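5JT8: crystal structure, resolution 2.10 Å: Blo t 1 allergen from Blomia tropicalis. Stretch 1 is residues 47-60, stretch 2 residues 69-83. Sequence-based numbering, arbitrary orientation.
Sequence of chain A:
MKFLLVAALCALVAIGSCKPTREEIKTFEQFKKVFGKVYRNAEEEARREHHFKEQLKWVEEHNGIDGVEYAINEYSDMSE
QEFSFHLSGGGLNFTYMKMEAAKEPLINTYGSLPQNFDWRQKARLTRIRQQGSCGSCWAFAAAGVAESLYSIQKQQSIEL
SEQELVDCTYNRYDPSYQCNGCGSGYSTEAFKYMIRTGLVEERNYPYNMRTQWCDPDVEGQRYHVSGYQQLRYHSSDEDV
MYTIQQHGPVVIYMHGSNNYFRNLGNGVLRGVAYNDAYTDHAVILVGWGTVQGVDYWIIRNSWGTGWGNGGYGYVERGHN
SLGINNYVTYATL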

# COMPACT_ATOMS: atom_id res chain seq x y z
N ARG A 47 -6.58 -18.57 20.79
CA ARG A 47 -5.33 -17.87 20.50
C ARG A 47 -5.57 -16.51 19.86
O ARG A 47 -4.64 -15.73 19.65
N ARG A 48 -6.83 -16.22 19.56
CA ARG A 48 -7.19 -15.15 18.64
C ARG A 48 -7.79 -13.92 19.32
O ARG A 48 -7.47 -12.79 18.93
N GLU A 49 -8.64 -14.11 20.32
CA GLU A 49 -9.23 -12.96 20.99
C GLU A 49 -8.25 -12.36 21.99
O GLU A 49 -8.41 -11.21 22.39
N HIS A 50 -7.24 -13.12 22.36
CA HIS A 50 -6.15 -12.56 23.16
C HIS A 50 -5.41 -11.48 22.37
O HIS A 50 -5.13 -10.39 22.89
N HIS A 51 -5.11 -11.79 21.12
CA HIS A 51 -4.48 -10.81 20.24
C HIS A 51 -5.41 -9.63 20.01
O HIS A 51 -4.95 -8.49 19.99
N PHE A 52 -6.71 -9.89 19.88
CA PHE A 52 -7.66 -8.80 19.76
C PHE A 52 -7.73 -7.95 21.02
O PHE A 52 -7.82 -6.72 20.95
N LYS A 53 -7.72 -8.61 22.18
CA LYS A 53 -7.79 -7.92 23.47
C LYS A 53 -6.57 -7.01 23.65
O LYS A 53 -6.71 -5.84 24.02
N GLU A 54 -5.39 -7.56 23.37
CA GLU A 54 -4.14 -6.82 23.49
C GLU A 54 -4.01 -5.77 22.37
O GLU A 54 -3.33 -4.76 22.54
N GLN A 55 -4.67 -6.00 21.23
CA GLN A 55 -4.72 -4.97 20.19
C GLN A 55 -5.70 -3.89 20.61
O GLN A 55 -5.44 -2.71 20.41
N LEU A 56 -6.82 -4.30 21.19
CA LEU A 56 -7.78 -3.34 21.73
C LEU A 56 -7.15 -2.58 22.88
O LEU A 56 -7.39 -1.38 23.06
N LYS A 57 -6.36 -3.30 23.67
CA LYS A 57 -5.61 -2.68 24.75
C LYS A 57 -4.67 -1.60 24.21
O LYS A 57 -4.64 -0.47 24.72
N TRP A 58 -3.91 -1.93 23.17
CA TRP A 58 -2.99 -0.96 22.56
C TRP A 58 -3.73 0.26 22.02
O TRP A 58 -3.23 1.38 22.10
N VAL A 59 -4.92 0.03 21.45
CA VAL A 59 -5.71 1.10 20.85
C VAL A 59 -6.18 2.10 21.90
O VAL A 59 -5.97 3.30 21.77
N GLU A 60 -6.82 1.61 22.96
CA GLU A 60 -7.38 2.51 23.96
C GLU A 60 -6.29 3.31 24.69
O GLU A 60 -6.49 4.48 25.02
N GLU A 69 -5.69 9.70 16.11
CA GLU A 69 -6.71 8.68 16.33
C GLU A 69 -6.20 7.30 15.97
O GLU A 69 -5.59 7.13 14.91
N TYR A 70 -6.42 6.32 16.85
CA TYR A 70 -6.16 4.92 16.52
C TYR A 70 -7.44 4.10 16.68
O TYR A 70 -8.29 4.44 17.50
N ALA A 71 -7.58 3.03 15.89
CA ALA A 71 -8.81 2.23 15.94
C ALA A 71 -8.64 0.80 15.43
O ALA A 71 -7.93 0.55 14.45
N ILE A 72 -9.32 -0.12 16.12
CA ILE A 72 -9.53 -1.49 15.68
C ILE A 72 -9.91 -1.59 14.20
O ILE A 72 -10.64 -0.74 13.68
N ASN A 73 -9.41 -2.61 13.51
CA ASN A 73 -9.87 -2.93 12.17
C ASN A 73 -9.89 -4.43 11.93
O ASN A 73 -9.64 -5.23 12.85
N GLU A 74 -10.17 -4.81 10.68
CA GLU A 74 -10.32 -6.20 10.27
C GLU A 74 -9.12 -7.09 10.65
O GLU A 74 -9.25 -8.30 10.78
N TYR A 75 -7.96 -6.46 10.82
CA TYR A 75 -6.73 -7.20 11.08
C TYR A 75 -6.38 -7.30 12.56
O TYR A 75 -5.39 -7.93 12.92
N SER A 76 -7.20 -6.68 13.42
CA SER A 76 -6.85 -6.51 14.83
C SER A 76 -6.78 -7.80 15.64
O SER A 76 -6.51 -7.77 16.85
N ASP A 77 -7.01 -8.93 15.00
CA ASP A 77 -6.99 -10.20 15.71
C ASP A 77 -5.64 -10.91 15.55
O ASP A 77 -5.44 -11.99 16.10
N MET A 78 -4.72 -10.30 14.81
CA MET A 78 -3.39 -10.89 14.65
C MET A 78 -2.35 -10.14 15.47
O MET A 78 -2.50 -8.96 15.77
N SER A 79 -1.28 -10.84 15.84
CA SER A 79 -0.15 -10.19 16.49
C SER A 79 0.66 -9.44 15.44
O SER A 79 0.44 -9.61 14.24
N GLU A 80 1.60 -8.61 15.88
CA GLU A 80 2.46 -7.89 14.96
C GLU A 80 3.21 -8.86 14.05
O GLU A 80 3.30 -8.65 12.83
N GLN A 81 3.73 -9.93 14.64
CA GLN A 81 4.39 -10.97 13.88
C GLN A 81 3.47 -11.56 12.80
O GLN A 81 3.86 -11.70 11.64
N GLU A 82 2.23 -11.89 13.19
CA GLU A 82 1.28 -12.55 12.29
C GLU A 82 0.83 -11.64 11.15
O GLU A 82 0.86 -12.03 9.98
N PHE A 83 0.42 -10.42 11.50
CA PHE A 83 0.02 -9.41 10.52
C PHE A 83 1.11 -9.18 9.47
O PHE A 83 0.86 -9.23 8.26

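How does Arg48 reach stretch 2 when its CA-to-CB bond points sideways? Its chi1 is t, but chi2 and chi3 are both p, and these bends fold the chain so that the guanidinium comes nearer. There NH1 donates to the backbone Asp77 O at 3.0 Å, an acceptor lying near the guanidinium plane, and the same Arg48 NH1 forms a salt bridge with Glu82 OE1 at 3.3 Å. Asp77, chi1 p, adds a long salt bridge, Arg48 NE to Asp77 OD2 at 3.9 Å, in which the oxygen lies well out of the plane, so only charge is at work.

What does His51 do one turn along? It points toward stretch 2 with chi1 m, and its ND1 makes a weak hydrogen bond to Glu82 OE1 at 3.3 Å. The ring offers one face to Ser79, whose CB stands 3.8 Å from the centroid. With chi1 p, Ser79 also caps the following helix: its OG accepts a weak bond from Glu82 N at 3.3 Å.

Which side chains fill the apolar middle? Ile72 starts sideways, yet chi1 and chi2, both m, carry CD1 to the helix, 3.7 Å from Val59 CG2. Leu56, t then p, brings its CD1 to 3.7 Å from Ile72 CG1, while the edge of the Phe52 ring, chi1 t, meets Ile72 CG2 at 3.9 Å from Phe52 CE1. Farther along, Trp58, chi1 t, turns its edge to the face of Tyr70, chi1 m, the planes lying at 79°.

How is buried Gln55 accommodated? Pointing toward stretch 2 with chi1 and chi2 both m, it lays CG 3.3 Å from Ser76 O. A water bridges onward, donating to Gln55 OE1 at 2.4 Å and to Ser76 OG at 2.7 Å. That same Ser76 OG accepts from Asn73 N at 2.7 Å, tying the water site to the turn.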

# COMPACT_ATOMS: atom_id res chain seq x y z
CB ARG A 47 -4.46 -18.73 19.56
CG ARG A 47 -3.05 -18.99 20.05
CD ARG A 47 -2.84 -20.47 20.33
NE ARG A 47 -2.85 -21.27 19.11
CZ ARG A 47 -1.97 -22.23 18.84
NH1 ARG A 47 -1.01 -22.51 19.71
NH2 ARG A 47 -2.04 -22.90 17.70
CB ARG A 48 -8.17 -15.72 17.60
CG ARG A 48 -8.56 -14.77 16.51
CD ARG A 48 -7.38 -14.39 15.65
NE ARG A 48 -6.79 -15.47 14.87
CZ ARG A 48 -5.69 -15.32 14.13
NH1 ARG A 48 -5.07 -14.14 14.10
NH2 ARG A 48 -5.19 -16.33 13.43
CB GLU A 49 -10.53 -13.30 21.71
CG GLU A 49 -10.69 -14.69 22.34
CD GLU A 49 -12.19 -15.04 22.46
OE1 GLU A 49 -12.91 -14.98 21.43
OE2 GLU A 49 -12.68 -15.28 23.61
CB HIS A 50 -5.16 -13.65 23.60
CG HIS A 50 -3.94 -13.11 24.29
ND1 HIS A 50 -4.01 -12.40 25.48
CD2 HIS A 50 -2.63 -13.14 23.95
CE1 HIS A 50 -2.80 -12.03 25.84
NE2 HIS A 50 -1.94 -12.47 24.93
CB HIS A 51 -4.09 -11.45 18.91
CG HIS A 51 -2.92 -12.37 19.01
ND1 HIS A 51 -2.61 -13.30 18.04
CD2 HIS A 51 -1.99 -12.53 19.99
CE1 HIS A 51 -1.53 -13.97 18.40
NE2 HIS A 51 -1.14 -13.52 19.58
CB PHE A 52 -9.06 -9.31 19.45
CG PHE A 52 -10.12 -8.25 19.59
CD1 PHE A 52 -10.38 -7.37 18.55
CD2 PHE A 52 -10.84 -8.11 20.77
CE1 PHE A 52 -11.34 -6.38 18.67
CE2 PHE A 52 -11.79 -7.12 20.90
CZ PHE A 52 -12.05 -6.26 19.85
CB LYS A 53 -7.88 -8.92 24.61
CG LYS A 53 -9.18 -9.71 24.65
CD LYS A 53 -9.19 -10.71 25.80
CE LYS A 53 -10.50 -11.48 25.85
NZ LYS A 53 -10.51 -12.48 26.96
CB GLU A 54 -2.95 -7.79 23.48
CG GLU A 54 -1.78 -7.52 24.48
CD GLU A 54 -2.17 -7.39 25.96
OE1 GLU A 54 -3.32 -7.70 26.34
OE2 GLU A 54 -1.28 -7.00 26.75
CB GLN A 55 -5.12 -5.54 18.82
CG GLN A 55 -3.96 -6.07 17.97
CD GLN A 55 -2.96 -4.99 17.57
OE1 GLN A 55 -3.21 -4.20 16.64
NE2 GLN A 55 -1.83 -4.95 18.25
CB LEU A 56 -9.06 -4.02 22.19
CG LEU A 56 -10.08 -3.03 22.76
CD1 LEU A 56 -10.54 -2.05 21.68
CD2 LEU A 56 -11.26 -3.74 23.36
CB LYS A 57 -4.82 -3.74 25.52
CG LYS A 57 -4.18 -3.24 26.79
CD LYS A 57 -3.36 -4.33 27.46
CE LYS A 57 -2.87 -3.92 28.84
NZ LYS A 57 -2.21 -5.06 29.53
CB TRP A 58 -2.17 -1.60 21.44
CG TRP A 58 -1.08 -0.69 20.94
CD1 TRP A 58 0.23 -0.68 21.35
CD2 TRP A 58 -1.20 0.36 19.98
NE1 TRP A 58 0.93 0.30 20.69
CE2 TRP A 58 0.07 0.96 19.84
CE3 TRP A 58 -2.26 0.85 19.21
CZ2 TRP A 58 0.31 2.02 18.98
CZ3 TRP A 58 -2.03 1.91 18.35
CH2 TRP A 58 -0.75 2.48 18.24
CB VAL A 59 -6.93 0.55 20.09
CG1 VAL A 59 -7.90 1.67 19.72
CG2 VAL A 59 -6.49 -0.20 18.84
CB GLU A 60 -8.22 1.73 24.98
CG GLU A 60 -9.09 2.61 25.88
CD GLU A 60 -9.56 3.90 25.21
OE1 GLU A 60 -10.23 3.83 24.15
OE2 GLU A 60 -9.26 4.99 25.75
CB GLU A 69 -7.95 9.02 15.52
CG GLU A 69 -9.04 7.97 15.57
CD GLU A 69 -10.13 8.24 14.55
OE1 GLU A 69 -9.82 8.83 13.49
OE2 GLU A 69 -11.30 7.87 14.80
CB TYR A 70 -5.04 4.34 17.38
CG TYR A 70 -3.75 5.11 17.26
CD1 TYR A 70 -2.91 4.91 16.18
CD2 TYR A 70 -3.39 6.07 18.21
CE1 TYR A 70 -1.74 5.62 16.04
CE2 TYR A 70 -2.21 6.78 18.08
CZ TYR A 70 -1.39 6.55 16.99
OH TYR A 70 -0.22 7.25 16.84
CB ALA A 71 -9.91 2.93 15.15
CB ILE A 72 -10.66 -2.14 16.52
CG1 ILE A 72 -10.28 -2.16 18.00
CG2 ILE A 72 -11.00 -3.54 16.01
CD1 ILE A 72 -8.99 -2.90 18.26
CB ASN A 73 -8.99 -2.24 11.13
CG ASN A 73 -7.52 -2.52 11.35
OD1 ASN A 73 -7.07 -3.66 11.24
ND2 ASN A 73 -6.77 -1.47 11.68
CB GLU A 74 -10.54 -6.27 8.75
CG GLU A 74 -9.33 -5.80 7.93
CD GLU A 74 -9.51 -6.00 6.43
OE1 GLU A 74 -9.51 -7.17 5.99
OE2 GLU A 74 -9.64 -5.00 5.70
CB TYR A 75 -5.57 -6.53 10.35
CG TYR A 75 -5.69 -6.50 8.84
CD1 TYR A 75 -5.81 -7.67 8.10
CD2 TYR A 75 -5.65 -5.28 8.15
CE1 TYR A 75 -5.91 -7.64 6.73
CE2 TYR A 75 -5.74 -5.25 6.78
CZ TYR A 75 -5.87 -6.43 6.07
OH TYR A 75 -5.96 -6.39 4.70
CB SER A 76 -7.87 -5.58 15.50
OG SER A 76 -7.85 -4.29 14.91
CB ASP A 77 -8.16 -11.08 15.26
CG ASP A 77 -8.13 -11.39 13.76
OD1 ASP A 77 -7.59 -10.56 12.99
OD2 ASP A 77 -8.66 -12.45 13.37
CB MET A 78 -2.98 -10.90 13.17
CG MET A 78 -3.99 -11.55 12.24
SD MET A 78 -3.52 -11.51 10.50
CE MET A 78 -5.08 -11.95 9.74
CB SER A 79 0.72 -11.21 17.22
OG SER A 79 1.21 -12.19 16.32
CB GLU A 80 3.44 -7.00 15.72
CG GLU A 80 4.35 -6.19 14.84
CD GLU A 80 5.12 -5.14 15.62
OE1 GLU A 80 6.10 -4.59 15.07
OE2 GLU A 80 4.72 -4.86 16.77
CB GLN A 81 4.89 -12.08 14.82
CG GLN A 81 6.13 -12.82 14.33
CD GLN A 81 6.65 -13.83 15.34
OE1 GLN A 81 6.14 -13.94 16.45
NE2 GLN A 81 7.69 -14.56 14.95
CB GLU A 82 0.05 -13.05 13.08
CG GLU A 82 0.34 -14.24 14.00
CD GLU A 82 -0.91 -14.82 14.65
OE1 GLU A 82 -1.89 -14.08 14.88
OE2 GLU A 82 -0.92 -16.04 14.93
CB PHE A 83 -0.33 -8.11 11.24
CG PHE A 83 -0.87 -7.04 10.33
CD1 PHE A 83 -1.99 -7.27 9.55
CD2 PHE A 83 -0.27 -5.79 10.28
CE1 PHE A 83 -2.49 -6.28 8.72
CE2 PHE A 83 -0.77 -4.80 9.46
CZ PHE A 83 -1.88 -5.04 8.68
O HOH W 1 -5.23 -3.78 15.35